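Particle-associated glycoside hydrolase (Acinetobacter phage Fri1, PDB 6C72) depolymerises the capsular polysaccharide of Acinetobacter baumannii as a trimeric phage tailspike, a glycosidase that opens the way for virus entry. Local coordinates at the interface of chains A and B. Numbering follows the deposited sequence. Chains: chain A/B, Particle-associated glycoside hydrolase.

Contact 1: the interface of chains A and B. Residues chain A 138, 140, 187-188, 191, 223; chain B 160, 163-164.
The short helix 160-165 of chain B lies across strands 139-140, 188, 191-192 and 222-224 of chain A and the adjoining loop residues A:Lys138 and A:Ser187. B:Glu160, with CG anti to its backbone N (chi1 167°) and an extended chain, points its carboxylate at chain A. A:Lys138 NZ, at the end of a chain extended beyond CG, reaches B:Glu160 OE2 tip to tip, a salt bridge of 2.7 Å. A:Gln188 NE2 donates to B:Glu160 OE2 at 2.9 Å; this N-H comes from above the carboxylate plane, while the oxygen lies in the plane of the amide. Two donors, one of them a lysine, grip this oxygen and would probably favour the ionised glutamate. A:Gln188 bends at chi2 (-74°) and turns OE1 to B:Asn164, whose ND2 donates to it at 3.0 Å with the two amide planes 55° apart. The extended A:Lys223 crosses obliquely and donates from NZ to B:Asn164 OD1 at 2.8 Å, so both ends of that amide are held. Beside the polar bonds, A:Met140 CE packs on B:Glu160 CB at 3.6 Å, and A:Leu191 CD2 touches B:Glu160 CG and B:Ile163 CG2. The site sits near the N-terminal end of the beta-helical body typical of phage tailspikes, on its side facing the neighbouring subunit.

Contact 2: the interface of chains A and B. Residues chain A 193-195, 225, 249-250, 252; chain B 162-163, 166-172.
A:Lys249 sets CG beside its backbone N (chi1 -62°) and then runs fully extended, whereas A:Glu194 takes the crowded first torsion (chi1 63°) and folds at chi2 (-87°), so that ammonium and carboxylate meet at the end of helix 160-165 of chain B and the loop that follows it. A:Lys249 NZ enters a cup of main-chain carbonyls, donating to B:Ile163 O and B:Leu166 O, each at 2.9 Å, and to B:Thr168 O at 3.2 Å. All three oxygens receive it in their carbonyl planes, B:Ile163 O on a lone pair. A:Lys249 NZ also lies 2.9 Å from A:Glu194 OE2 in a salt bridge, which probably offsets part of the charge; four acceptors around three N-H groups imply some sharing. B:Val170 N meets the anti lone pair of A:Glu194 OE2 at 2.9 Å. B:Gln171 N reaches A:Glu194 OE2 from above the carboxylate plane at 3.0 Å, nearly straight. Three donors on one oxygen probably favour the ionised glutamate. Alongside, B:Gln171, bent at chi2, returns NE2 to A:Glu194 O at 3.0 Å, and A:Asn195 ND2 donates to B:Gln171 O on an in-plane lone pair. Apolar branches flank the polar core: A:Pro193 CB packs on B:Ile163 CD1, A:Ile225 CD1 on B:Ile163 CG2, and A:Val252 CG2 on B:Val169 CG2. At the far rim two waters link the main-chain N and O of A:Asp250 to the B:Arg167 carbonyl, water 1 lying 2.9 Å from B:Arg167 O.

Contact 3: the interface of chains A and B. Residues chain A 464-465, 467-468; chain B 422, 444-445, 459-460, 462, 465, 469.
In this trimeric tailspike depolymerase, the 3-10 helix 463-468 of chain A packs on loops of chain B, with B:Asp460 at the centre. From B:Asp460 CB, which lies against A:Ile464 O and the A:Tyr468 hydroxyl, CG stands anti to the backbone N (chi1 -173°). B:Asp460 OD1 stays within chain B, accepting from B:Arg462 N and, at 2.7 Å, from B:Arg462 NE. B:Asp460 OD2 takes the phenol A:Tyr468 OH at 2.8 Å, from above the carboxylate plane. B:Thr465 OG1, at 2.6 Å, and B:Arg462 NH2 also donate to B:Asp460 OD2. B:Arg462 therefore grips the carboxylate side-on, one nitrogen to each oxygen, which fixes its rotation. The tyrosine crosses the aspartate at about a right angle, ring and carboxylate planes 62° apart. A:Tyr468 OH also accepts from B:Arg469 NH1 at 3.0 Å, lying in the guanidinium plane. Ring and guanidinium are nearly coplanar, and A:Tyr468 CE1 touches B:Arg469 CG at 3.6 Å. That guanidinium is positioned end-on by B:Arg462 O, which both terminal nitrogens share. A:Gln467, in the crowded first position (chi1 71°), rests CG over one face of the tyrosine ring and accepts B:Asp460 N at A:Gln467 OE1, 3.0 Å away, almost straight. A:Ile464 CG1 lies 3.7 Å from B:Arg462 NH2, while its tip CD1 turns to the B:Phe444 carbonyl.

Contact 1: the interface of chains A and B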
loop_
_atom_site.group_PDB
_atom_site.type_symbol
_atom_site.label_atom_id
_atom_site.label_comp_id
_atom_site.label_asym_id
_atom_site.label_seq_id
_atom_site.Cartn_x
_atom_site.Cartn_y
_atom_site.Cartn_z
ATOM N N LYS A 138 -18.185 -9.716 -32.695
ATOM C CA LYS A 138 -17.485 -8.616 -32.055
ATOM C C LYS A 138 -18.509 -7.656 -31.481
ATOM O O LYS A 138 -19.605 -7.509 -32.013
ATOM C CB LYS A 138 -16.533 -7.903 -33.020
ATOM C CG LYS A 138 -17.154 -7.184 -34.155
ATOM C CD LYS A 138 -16.065 -6.542 -35.007
ATOM C CE LYS A 138 -16.663 -5.628 -36.068
ATOM N NZ LYS A 138 -15.613 -4.784 -36.721
ATOM N N MET A 140 -19.250 -3.874 -29.332
ATOM C CA MET A 140 -18.887 -2.573 -28.812
ATOM C C MET A 140 -19.492 -2.476 -27.417
ATOM O O MET A 140 -20.708 -2.643 -27.258
ATOM C CB MET A 140 -19.406 -1.482 -29.746
ATOM C CG MET A 140 -18.948 -0.088 -29.460
ATOM S SD MET A 140 -19.472 1.079 -30.758
ATOM C CE MET A 140 -18.951 0.190 -32.225
ATOM N N SER A 187 -10.118 -7.040 -36.320
ATOM C CA SER A 187 -9.937 -5.852 -35.500
ATOM C C SER A 187 -9.828 -6.217 -34.024
ATOM O O SER A 187 -8.720 -6.432 -33.521
ATOM C CB SER A 187 -11.072 -4.851 -35.756
ATOM O OG SER A 187 -12.344 -5.472 -35.657
ATOM N N GLN A 188 -10.954 -6.277 -33.315
ATOM C CA GLN A 188 -10.943 -6.641 -31.903
ATOM C C GLN A 188 -12.201 -7.429 -31.577
ATOM O O GLN A 188 -13.171 -7.421 -32.339
ATOM C CB GLN A 188 -10.826 -5.411 -30.989
ATOM C CG GLN A 188 -12.065 -4.537 -30.908
ATOM C CD GLN A 188 -12.262 -3.705 -32.166
ATOM O OE1 GLN A 188 -11.317 -3.097 -32.673
ATOM N NE2 GLN A 188 -13.501 -3.647 -32.659
ATOM N N LEU A 191 -14.542 -3.974 -27.931
ATOM C CA LEU A 191 -14.074 -2.593 -27.962
ATOM C C LEU A 191 -14.813 -1.760 -26.921
ATOM O O LEU A 191 -16.047 -1.744 -26.887
ATOM C CB LEU A 191 -14.264 -1.990 -29.353
ATOM C CG LEU A 191 -13.940 -0.503 -29.530
ATOM C CD1 LEU A 191 -12.461 -0.217 -29.312
ATOM C CD2 LEU A 191 -14.417 -0.012 -30.892
ATOM N N LYS A 223 -9.883 -4.180 -26.240
ATOM C CA LYS A 223 -9.307 -2.869 -26.514
ATOM C C LYS A 223 -10.106 -1.844 -25.724
ATOM O O LYS A 223 -11.311 -1.691 -25.947
ATOM C CB LYS A 223 -9.331 -2.544 -28.013
ATOM C CG LYS A 223 -8.832 -1.157 -28.335
ATOM C CD LYS A 223 -8.788 -0.827 -29.834
ATOM C CE LYS A 223 -8.284 0.617 -29.996
ATOM N NZ LYS A 223 -8.270 1.162 -31.395
ATOM N N GLU B 160 -17.707 2.306 -35.315
ATOM C CA GLU B 160 -16.518 1.624 -34.812
ATOM C C GLU B 160 -15.258 2.079 -35.534
ATOM O O GLU B 160 -14.220 2.293 -34.901
ATOM C CB GLU B 160 -16.675 0.110 -34.950
ATOM C CG GLU B 160 -15.369 -0.629 -34.732
ATOM C CD GLU B 160 -15.486 -2.130 -34.900
ATOM O OE1 GLU B 160 -16.590 -2.682 -34.653
ATOM O OE2 GLU B 160 -14.466 -2.758 -35.271
ATOM N N ILE B 163 -14.233 5.427 -34.249
ATOM C CA ILE B 163 -13.766 5.276 -32.876
ATOM C C ILE B 163 -12.350 4.717 -32.858
ATOM O O ILE B 163 -11.490 5.179 -32.093
ATOM C CB ILE B 163 -14.743 4.392 -32.079
ATOM C CG1 ILE B 163 -16.077 5.121 -31.886
ATOM C CG2 ILE B 163 -14.144 4.006 -30.750
ATOM C CD1 ILE B 163 -17.160 4.282 -31.236
ATOM N N ASN B 164 -12.065 3.767 -33.748
ATOM C CA ASN B 164 -10.747 3.149 -33.778
ATOM C C ASN B 164 -9.708 3.999 -34.502
ATOM O O ASN B 164 -8.529 3.948 -34.144
ATOM C CB ASN B 164 -10.835 1.774 -34.444
ATOM C CG ASN B 164 -11.180 0.678 -33.459
ATOM O OD1 ASN B 164 -10.951 0.828 -32.255
ATOM N ND2 ASN B 164 -11.735 -0.426 -33.955
#

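Contact 2: the interface of chains A and B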
loop_
_atom_site.group_PDB
_atom_site.type_symbol
_atom_site.label_atom_id
_atom_site.label_comp_id
_atom_site.label_asym_id
_atom_site.label_seq_id
_atom_site.Cartn_x
_atom_site.Cartn_y
_atom_site.Cartn_z
ATOM N N PRO A 193 -15.388 1.874 -26.246
ATOM C CA PRO A 193 -15.150 3.215 -26.794
ATOM C C PRO A 193 -14.898 4.229 -25.694
ATOM O O PRO A 193 -15.194 4.000 -24.520
ATOM C CB PRO A 193 -16.456 3.550 -27.532
ATOM C CG PRO A 193 -17.121 2.273 -27.745
ATOM C CD PRO A 193 -16.726 1.374 -26.583
ATOM N N GLU A 194 -14.369 5.381 -26.103
ATOM C CA GLU A 194 -14.248 6.498 -25.180
ATOM C C GLU A 194 -15.631 6.896 -24.675
ATOM O O GLU A 194 -16.642 6.708 -25.356
ATOM C CB GLU A 194 -13.543 7.683 -25.844
ATOM C CG GLU A 194 -14.284 8.281 -27.047
ATOM C CD GLU A 194 -13.951 7.584 -28.355
ATOM O OE1 GLU A 194 -13.458 6.430 -28.293
ATOM O OE2 GLU A 194 -14.184 8.191 -29.430
ATOM N N ASN A 195 -15.670 7.403 -23.446
ATOM C CA ASN A 195 -16.881 7.801 -22.736
ATOM C C ASN A 195 -17.806 6.634 -22.394
ATOM O O ASN A 195 -18.922 6.866 -21.913
ATOM C CB ASN A 195 -17.663 8.882 -23.489
ATOM C CG ASN A 195 -17.016 10.240 -23.357
ATOM O OD1 ASN A 195 -16.506 10.585 -22.286
ATOM N ND2 ASN A 195 -17.045 11.031 -24.428
ATOM N N ILE A 225 -10.766 1.964 -24.575
ATOM C CA ILE A 225 -10.651 3.417 -24.651
ATOM C C ILE A 225 -11.443 4.098 -23.547
ATOM O O ILE A 225 -11.085 5.218 -23.152
ATOM C CB ILE A 225 -11.108 3.950 -26.029
ATOM C CG1 ILE A 225 -10.611 3.054 -27.159
ATOM C CG2 ILE A 225 -10.651 5.399 -26.268
ATOM C CD1 ILE A 225 -11.143 3.494 -28.513
ATOM N N LYS A 249 -8.152 8.442 -25.094
ATOM C CA LYS A 249 -7.991 9.591 -25.969
ATOM C C LYS A 249 -7.872 10.865 -25.144
ATOM O O LYS A 249 -8.243 10.907 -23.965
ATOM C CB LYS A 249 -9.159 9.720 -26.958
ATOM C CG LYS A 249 -9.293 8.552 -27.893
ATOM C CD LYS A 249 -10.432 8.770 -28.887
ATOM C CE LYS A 249 -10.632 7.551 -29.779
ATOM N NZ LYS A 249 -11.694 7.789 -30.782
ATOM N N ASP A 250 -7.337 11.905 -25.782
ATOM C CA ASP A 250 -7.198 13.185 -25.109
ATOM C C ASP A 250 -8.559 13.688 -24.648
ATOM O O ASP A 250 -9.553 13.596 -25.369
ATOM C CB ASP A 250 -6.565 14.218 -26.037
ATOM C CG ASP A 250 -5.098 13.944 -26.313
ATOM O OD1 ASP A 250 -4.556 12.983 -25.722
ATOM O OD2 ASP A 250 -4.481 14.716 -27.094
ATOM N N VAL A 252 -10.634 12.621 -22.355
ATOM C CA VAL A 252 -11.611 11.662 -21.848
ATOM C C VAL A 252 -10.904 10.653 -20.949
ATOM O O VAL A 252 -9.801 10.191 -21.263
ATOM C CB VAL A 252 -12.355 10.946 -22.995
ATOM C CG1 VAL A 252 -13.375 9.966 -22.436
ATOM C CG2 VAL A 252 -13.025 11.966 -23.887
ATOM N N ASP B 162 -14.537 4.973 -36.984
ATOM C CA ASP B 162 -14.116 6.293 -36.527
ATOM C C ASP B 162 -13.600 6.239 -35.099
ATOM O O ASP B 162 -12.633 6.931 -34.759
ATOM C CB ASP B 162 -15.273 7.280 -36.644
ATOM C CG ASP B 162 -15.502 7.730 -38.070
ATOM O OD1 ASP B 162 -14.690 7.351 -38.951
ATOM O OD2 ASP B 162 -16.503 8.439 -38.320
ATOM N N ILE B 163 -14.233 5.427 -34.249
ATOM C CA ILE B 163 -13.766 5.276 -32.876
ATOM C C ILE B 163 -12.350 4.717 -32.858
ATOM O O ILE B 163 -11.490 5.179 -32.093
ATOM C CB ILE B 163 -14.743 4.392 -32.079
ATOM C CG1 ILE B 163 -16.077 5.121 -31.886
ATOM C CG2 ILE B 163 -14.144 4.006 -30.750
ATOM C CD1 ILE B 163 -17.160 4.282 -31.236
ATOM N N LEU B 166 -9.818 7.613 -35.376
ATOM C CA LEU B 166 -9.652 9.029 -35.060
ATOM C C LEU B 166 -9.152 9.202 -33.628
ATOM O O LEU B 166 -9.664 8.559 -32.697
ATOM C CB LEU B 166 -10.956 9.795 -35.263
ATOM C CG LEU B 166 -11.518 9.751 -36.693
ATOM C CD1 LEU B 166 -12.745 10.649 -36.857
ATOM C CD2 LEU B 166 -10.447 10.130 -37.709
ATOM N N ARG B 167 -8.123 10.049 -33.460
ATOM C CA ARG B 167 -7.640 10.380 -32.127
ATOM C C ARG B 167 -8.556 11.371 -31.426
ATOM O O ARG B 167 -8.464 11.527 -30.203
ATOM C CB ARG B 167 -6.209 10.921 -32.198
ATOM C CG ARG B 167 -5.235 9.902 -32.771
ATOM C CD ARG B 167 -5.338 8.572 -32.018
ATOM N NE ARG B 167 -5.037 8.720 -30.599
ATOM C CZ ARG B 167 -5.569 7.976 -29.631
ATOM N NH1 ARG B 167 -6.449 7.036 -29.929
ATOM N NH2 ARG B 167 -5.234 8.190 -28.367
ATOM N N THR B 168 -9.435 12.032 -32.173
ATOM C CA THR B 168 -10.432 12.908 -31.590
ATOM C C THR B 168 -11.584 12.089 -31.006
ATOM O O THR B 168 -11.757 10.901 -31.303
ATOM C CB THR B 168 -10.941 13.906 -32.637
ATOM O OG1 THR B 168 -11.522 13.202 -33.748
ATOM C CG2 THR B 168 -9.779 14.758 -33.144
ATOM N N VAL B 169 -12.364 12.735 -30.143
ATOM C CA VAL B 169 -13.476 12.050 -29.503
ATOM C C VAL B 169 -14.583 11.852 -30.525
ATOM O O VAL B 169 -15.110 12.818 -31.090
ATOM C CB VAL B 169 -13.978 12.834 -28.289
ATOM C CG1 VAL B 169 -15.200 12.133 -27.677
ATOM C CG2 VAL B 169 -12.854 12.993 -27.285
ATOM N N VAL B 170 -14.940 10.596 -30.766
ATOM C CA VAL B 170 -16.036 10.246 -31.657
ATOM C C VAL B 170 -17.251 9.780 -30.869
ATOM O O VAL B 170 -18.382 10.184 -31.155
ATOM C CB VAL B 170 -15.604 9.182 -32.691
ATOM C CG1 VAL B 170 -16.797 8.772 -33.565
ATOM C CG2 VAL B 170 -14.461 9.710 -33.553
ATOM N N GLN B 171 -17.041 8.912 -29.882
ATOM C CA GLN B 171 -18.138 8.465 -29.032
ATOM C C GLN B 171 -18.344 9.522 -27.958
ATOM O O GLN B 171 -17.654 9.536 -26.938
ATOM C CB GLN B 171 -17.851 7.097 -28.430
ATOM C CG GLN B 171 -19.099 6.317 -28.068
ATOM C CD GLN B 171 -20.002 7.056 -27.108
ATOM O OE1 GLN B 171 -21.034 7.591 -27.509
ATOM N NE2 GLN B 171 -19.616 7.110 -25.839
ATOM N N THR B 172 -19.332 10.382 -28.172
ATOM C CA THR B 172 -19.547 11.557 -27.348
ATOM C C THR B 172 -20.594 11.362 -26.259
ATOM O O THR B 172 -20.711 12.223 -25.382
ATOM C CB THR B 172 -19.980 12.724 -28.238
ATOM O OG1 THR B 172 -21.126 12.317 -28.994
ATOM C CG2 THR B 172 -18.866 13.106 -29.202
HETATM O O HOH W 1 -6.455 11.368 -28.168
HETATM O O HOH W 2 -9.329 13.525 -28.387
#

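Contact 3: the interface of chains A and B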
loop_
_atom_site.group_PDB
_atom_site.type_symbol
_atom_site.label_atom_id
_atom_site.label_comp_id
_atom_site.label_asym_id
_atom_site.label_seq_id
_atom_site.Cartn_x
_atom_site.Cartn_y
_atom_site.Cartn_z
ATOM N N ILE A 464 19.877 12.114 -0.008
ATOM C CA ILE A 464 19.423 12.748 1.224
ATOM C C ILE A 464 20.535 12.758 2.270
ATOM O O ILE A 464 20.597 13.655 3.116
ATOM C CB ILE A 464 18.153 12.043 1.745
ATOM C CG1 ILE A 464 17.585 12.766 2.955
ATOM C CG2 ILE A 464 18.423 10.593 2.123
ATOM C CD1 ILE A 464 17.038 14.096 2.616
ATOM N N THR A 465 21.435 11.780 2.228
ATOM C CA THR A 465 22.514 11.654 3.190
ATOM C C THR A 465 23.862 12.076 2.631
ATOM O O THR A 465 24.892 11.836 3.275
ATOM C CB THR A 465 22.601 10.205 3.668
ATOM O OG1 THR A 465 22.654 9.352 2.518
ATOM C CG2 THR A 465 21.406 9.835 4.538
ATOM N N GLN A 467 25.369 14.808 2.483
ATOM C CA GLN A 467 26.114 15.757 3.314
ATOM C C GLN A 467 26.925 15.065 4.404
ATOM O O GLN A 467 27.835 15.677 4.962
ATOM C CB GLN A 467 25.168 16.775 3.949
ATOM C CG GLN A 467 24.284 16.193 5.036
ATOM C CD GLN A 467 23.113 17.094 5.366
ATOM O OE1 GLN A 467 22.232 17.304 4.528
ATOM N NE2 GLN A 467 23.081 17.619 6.590
ATOM N N TYR A 468 26.618 13.813 4.727
ATOM C CA TYR A 468 27.425 13.059 5.674
ATOM C C TYR A 468 28.613 12.378 5.012
ATOM O O TYR A 468 29.492 11.866 5.713
ATOM C CB TYR A 468 26.556 12.004 6.376
ATOM C CG TYR A 468 25.270 12.581 6.926
ATOM C CD1 TYR A 468 25.266 13.798 7.608
ATOM C CD2 TYR A 468 24.061 11.922 6.753
ATOM C CE1 TYR A 468 24.086 14.340 8.102
ATOM C CE2 TYR A 468 22.886 12.441 7.249
ATOM C CZ TYR A 468 22.897 13.650 7.926
ATOM O OH TYR A 468 21.715 14.166 8.415
ATOM N N LEU B 422 9.345 15.115 4.802
ATOM C CA LEU B 422 10.266 14.862 3.706
ATOM C C LEU B 422 9.623 15.270 2.386
ATOM O O LEU B 422 8.489 14.886 2.100
ATOM C CB LEU B 422 10.686 13.398 3.676
ATOM C CG LEU B 422 11.562 13.046 2.477
ATOM C CD1 LEU B 422 12.824 13.899 2.469
ATOM C CD2 LEU B 422 11.898 11.557 2.498
ATOM N N PHE B 444 14.693 17.900 2.410
ATOM C CA PHE B 444 14.593 17.854 0.961
ATOM C C PHE B 444 15.483 16.746 0.435
ATOM O O PHE B 444 16.677 16.703 0.750
ATOM C CB PHE B 444 14.989 19.192 0.317
ATOM C CG PHE B 444 13.944 20.273 0.452
ATOM C CD1 PHE B 444 13.860 21.043 1.602
ATOM C CD2 PHE B 444 13.057 20.521 -0.583
ATOM C CE1 PHE B 444 12.914 22.024 1.726
ATOM C CE2 PHE B 444 12.108 21.509 -0.461
ATOM C CZ PHE B 444 12.036 22.256 0.703
ATOM N N GLY B 445 14.901 15.855 -0.351
ATOM C CA GLY B 445 15.657 14.941 -1.177
ATOM C C GLY B 445 15.859 15.525 -2.558
ATOM O O GLY B 445 15.881 16.748 -2.749
ATOM N N VAL B 459 18.800 18.500 1.539
ATOM C CA VAL B 459 19.287 18.746 2.890
ATOM C C VAL B 459 18.522 17.841 3.850
ATOM O O VAL B 459 17.289 17.801 3.832
ATOM C CB VAL B 459 19.134 20.236 3.269
ATOM C CG1 VAL B 459 17.702 20.709 3.033
ATOM C CG2 VAL B 459 19.544 20.475 4.721
ATOM N N ASP B 460 19.250 17.139 4.712
ATOM C CA ASP B 460 18.646 16.235 5.677
ATOM C C ASP B 460 18.457 16.964 6.997
ATOM O O ASP B 460 19.426 17.448 7.585
ATOM C CB ASP B 460 19.509 14.995 5.890
ATOM C CG ASP B 460 18.822 13.956 6.764
ATOM O OD1 ASP B 460 17.597 14.073 7.009
ATOM O OD2 ASP B 460 19.514 13.026 7.223
ATOM N N ARG B 462 16.146 15.379 9.311
ATOM C CA ARG B 462 15.336 14.416 10.034
ATOM C C ARG B 462 15.893 14.156 11.429
ATOM O O ARG B 462 17.098 14.266 11.679
ATOM C CB ARG B 462 15.248 13.110 9.248
ATOM C CG ARG B 462 14.446 13.215 7.965
ATOM C CD ARG B 462 14.683 11.999 7.119
ATOM N NE ARG B 462 16.076 11.902 6.703
ATOM C CZ ARG B 462 16.678 10.758 6.398
ATOM N NH1 ARG B 462 16.004 9.627 6.473
ATOM N NH2 ARG B 462 17.948 10.745 6.014
ATOM N N THR B 465 18.438 11.079 11.998
ATOM C CA THR B 465 19.834 11.283 11.626
ATOM C C THR B 465 20.482 12.486 12.317
ATOM O O THR B 465 21.569 12.895 11.909
ATOM C CB THR B 465 19.961 11.449 10.111
ATOM O OG1 THR B 465 19.048 12.466 9.681
ATOM C CG2 THR B 465 19.686 10.125 9.387
ATOM N N ARG B 469 24.726 15.259 12.569
ATOM C CA ARG B 469 24.894 16.680 12.314
ATOM C C ARG B 469 25.474 17.425 13.503
ATOM O O ARG B 469 26.000 18.529 13.323
ATOM C CB ARG B 469 23.554 17.305 11.892
ATOM C CG ARG B 469 22.943 16.615 10.671
ATOM C CD ARG B 469 21.772 17.389 10.071
ATOM N NE ARG B 469 20.615 17.459 10.954
ATOM C CZ ARG B 469 19.691 16.512 11.054
ATOM N NH1 ARG B 469 19.788 15.411 10.325
ATOM N NH2 ARG B 469 18.672 16.669 11.881
#

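Contact 1 and contact 2 form one continuous patch, their C-alpha centres about 11 Å apart. They share B:Ile163 and helix 160-165 of chain B, whose following loop carries contact 2 onward along the neighbour. Contact 3 has its C-alpha centre about 52 Å from that of contact 1 and about 47 Å from that of contact 2, where the segment after the body of chain A meets the end of the body of chain B. Subunits are thus fastened both near the start of the body and at its end. Since the assembly holds three copies, each chain presumably offers both faces in turn, closing the trimeric tailspike along its length.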